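Local structure of SJCHGC06286 protein (Schistosoma japonicum, 3QBR) at residues A[67-72]-A[121-126]. The protein probably binds the BH domains of other Bcl-2 family proteins as a membrane-anchored member of that family and takes part in apoptosis. Sequence-based numbering, arbitrary orientation.
Sequences QLVGDF and RIVAMF
The side-chain torsion of Val123 (chi1 162°) sets CG1 anti to the backbone N and CG2 anti to the carbonyl carbon, and both methyls meet Leu68. CG2 is held by the side chain, touching both CB and CD1 of Leu68, each at 3.8 Å from Val123 CG2, and the two side chains cross at about a right angle. CG1 instead reaches the backbone of helix 58-79 and comes to 3.6 Å from Leu68 O. That carbonyl already accepts the helical bond from Phe72 N, so the Val123 methyl packs against an oxygen already bonded within helix 58-79. Val69 fills the next position with CG2, which lies 4.3 Å from Val123 CG1 and as far from Phe126 CB. Phe126 takes part through this methylene, while its ring leads away from helix 58-79 and receives Ile122 CG2 in plane at its edge. Phe72, with CG anti to the backbone N (chi1 177°), extends across to Ala124, and its CE1 rests 3.7 Å from Ala124 CB. The methyl approaches the ring obliquely, and the small side chain lets CD1 and CE1 also lie close to Ala124 CA. The axes of the two segments pass 9.2 Å apart at 85°, and the interface is wholly apolar in its side chains. Ala127, one turn beyond Val123, continues it against Val69 and Phe72. Around this core, a chain of another protein packs an aromatic side chain on Leu68 and an apolar one on Phe72, while Arg121 forms a salt bridge to an acidic residue of that chain. In the all-helical Bcl-2 fold, that chain's contacts with Leu68, Phe72, Arg121 and Ala124 suggest that this crossing lies at the floor of the groove that takes BH3 helices.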
loop_
_atom_site.group_PDB
_atom_site.type_symbol
_atom_site.label_atom_id
_atom_site.label_comp_id
_atom_site.label_asym_id
_atom_site.label_seq_id
_atom_site.Cartn_x
_atom_site.Cartn_y
_atom_site.Cartn_z
ATOM N N GLN A 67 -3.124 -11.616 5.640
ATOM C CA GLN A 67 -4.485 -11.985 5.964
ATOM C C GLN A 67 -5.460 -10.838 5.647
ATOM O O GLN A 67 -6.466 -11.048 4.983
ATOM C CB GLN A 67 -4.581 -12.412 7.412
ATOM C CG GLN A 67 -6.000 -12.759 7.843
ATOM C CD GLN A 67 -6.128 -12.724 9.346
ATOM O OE1 GLN A 67 -5.574 -13.577 10.034
ATOM N NE2 GLN A 67 -6.822 -11.706 9.870
ATOM N N LEU A 68 -5.114 -9.628 6.075
ATOM C CA LEU A 68 -5.987 -8.461 5.994
ATOM C C LEU A 68 -6.103 -7.867 4.588
ATOM O O LEU A 68 -7.146 -7.331 4.236
ATOM C CB LEU A 68 -5.513 -7.376 6.976
ATOM C CG LEU A 68 -5.624 -7.644 8.484
ATOM C CD1 LEU A 68 -4.844 -6.595 9.278
ATOM C CD2 LEU A 68 -7.061 -7.676 8.953
ATOM N N VAL A 69 -5.029 -7.915 3.805
ATOM C CA VAL A 69 -5.077 -7.508 2.404
ATOM C C VAL A 69 -5.842 -8.596 1.631
ATOM O O VAL A 69 -6.442 -8.353 0.578
ATOM C CB VAL A 69 -3.668 -7.312 1.850
ATOM C CG1 VAL A 69 -3.684 -7.202 0.316
ATOM C CG2 VAL A 69 -3.049 -6.061 2.458
ATOM N N GLY A 70 -5.844 -9.804 2.187
ATOM C CA GLY A 70 -6.647 -10.871 1.626
ATOM C C GLY A 70 -8.121 -10.534 1.797
ATOM O O GLY A 70 -8.906 -10.656 0.848
ATOM N N ASP A 71 -8.489 -10.114 3.012
ATOM C CA ASP A 71 -9.843 -9.659 3.298
ATOM C C ASP A 71 -10.196 -8.590 2.297
ATOM O O ASP A 71 -11.268 -8.630 1.690
ATOM C CB ASP A 71 -9.953 -9.081 4.709
ATOM C CG ASP A 71 -9.883 -10.150 5.803
ATOM O OD1 ASP A 71 -10.240 -11.325 5.546
ATOM O OD2 ASP A 71 -9.481 -9.798 6.936
ATOM N N PHE A 72 -9.284 -7.640 2.109
ATOM C CA PHE A 72 -9.533 -6.520 1.209
ATOM C C PHE A 72 -9.733 -6.968 -0.233
ATOM O O PHE A 72 -10.648 -6.503 -0.900
ATOM C CB PHE A 72 -8.402 -5.481 1.294
ATOM C CG PHE A 72 -8.546 -4.336 0.338
ATOM C CD1 PHE A 72 -8.906 -3.084 0.793
ATOM C CD2 PHE A 72 -8.290 -4.503 -1.006
ATOM C CE1 PHE A 72 -9.034 -2.009 -0.076
ATOM C CE2 PHE A 72 -8.408 -3.421 -1.900
ATOM C CZ PHE A 72 -8.775 -2.175 -1.428
ATOM N N ARG A 121 -8.271 1.285 7.133
ATOM C CA ARG A 121 -7.917 2.207 6.070
ATOM C C ARG A 121 -6.429 2.114 5.735
ATOM O O ARG A 121 -6.020 2.378 4.591
ATOM C CB ARG A 121 -8.267 3.649 6.474
ATOM C CG ARG A 121 -9.731 4.010 6.287
ATOM C CD ARG A 121 -10.145 5.255 7.110
ATOM N NE ARG A 121 -11.592 5.414 7.064
ATOM C CZ ARG A 121 -12.231 6.367 6.395
ATOM N NH1 ARG A 121 -11.557 7.306 5.740
ATOM N NH2 ARG A 121 -13.558 6.376 6.393
ATOM N N ILE A 122 -5.619 1.763 6.735
ATOM C CA ILE A 122 -4.189 1.607 6.502
ATOM C C ILE A 122 -3.953 0.362 5.623
ATOM O O ILE A 122 -3.296 0.435 4.576
ATOM C CB ILE A 122 -3.402 1.618 7.841
ATOM C CG1 ILE A 122 -3.313 3.055 8.362
ATOM C CG2 ILE A 122 -2.015 1.045 7.674
ATOM C CD1 ILE A 122 -2.995 3.168 9.856
ATOM N N VAL A 123 -4.540 -0.756 6.036
ATOM C CA VAL A 123 -4.620 -1.961 5.219
ATOM C C VAL A 123 -4.954 -1.656 3.771
ATOM O O VAL A 123 -4.300 -2.138 2.837
ATOM C CB VAL A 123 -5.706 -2.907 5.742
ATOM C CG1 VAL A 123 -6.070 -3.890 4.671
ATOM C CG2 VAL A 123 -5.238 -3.619 6.999
ATOM N N ALA A 124 -5.989 -0.853 3.584
ATOM C CA ALA A 124 -6.402 -0.482 2.244
ATOM C C ALA A 124 -5.275 0.213 1.477
ATOM O O ALA A 124 -5.186 0.090 0.270
ATOM C CB ALA A 124 -7.653 0.394 2.306
ATOM N N MET A 125 -4.416 0.949 2.168
ATOM C CA MET A 125 -3.265 1.594 1.516
ATOM C C MET A 125 -2.227 0.568 1.005
ATOM O O MET A 125 -1.692 0.711 -0.094
ATOM C CB MET A 125 -2.602 2.584 2.478
ATOM C CG MET A 125 -1.326 3.218 1.965
ATOM S SD MET A 125 -0.447 4.226 3.183
ATOM C CE MET A 125 -0.351 3.105 4.564
ATOM N N PHE A 126 -1.950 -0.468 1.796
ATOM C CA PHE A 126 -1.073 -1.531 1.328
ATOM C C PHE A 126 -1.689 -2.350 0.201
ATOM O O PHE A 126 -0.984 -2.739 -0.735
ATOM C CB PHE A 126 -0.659 -2.476 2.462
ATOM C CG PHE A 126 0.281 -1.851 3.469
ATOM C CD1 PHE A 126 1.663 -1.959 3.315
ATOM C CD2 PHE A 126 -0.214 -1.159 4.575
ATOM C CE1 PHE A 126 2.555 -1.384 4.253
ATOM C CE2 PHE A 126 0.661 -0.580 5.513
ATOM C CZ PHE A 126 2.058 -0.696 5.353
#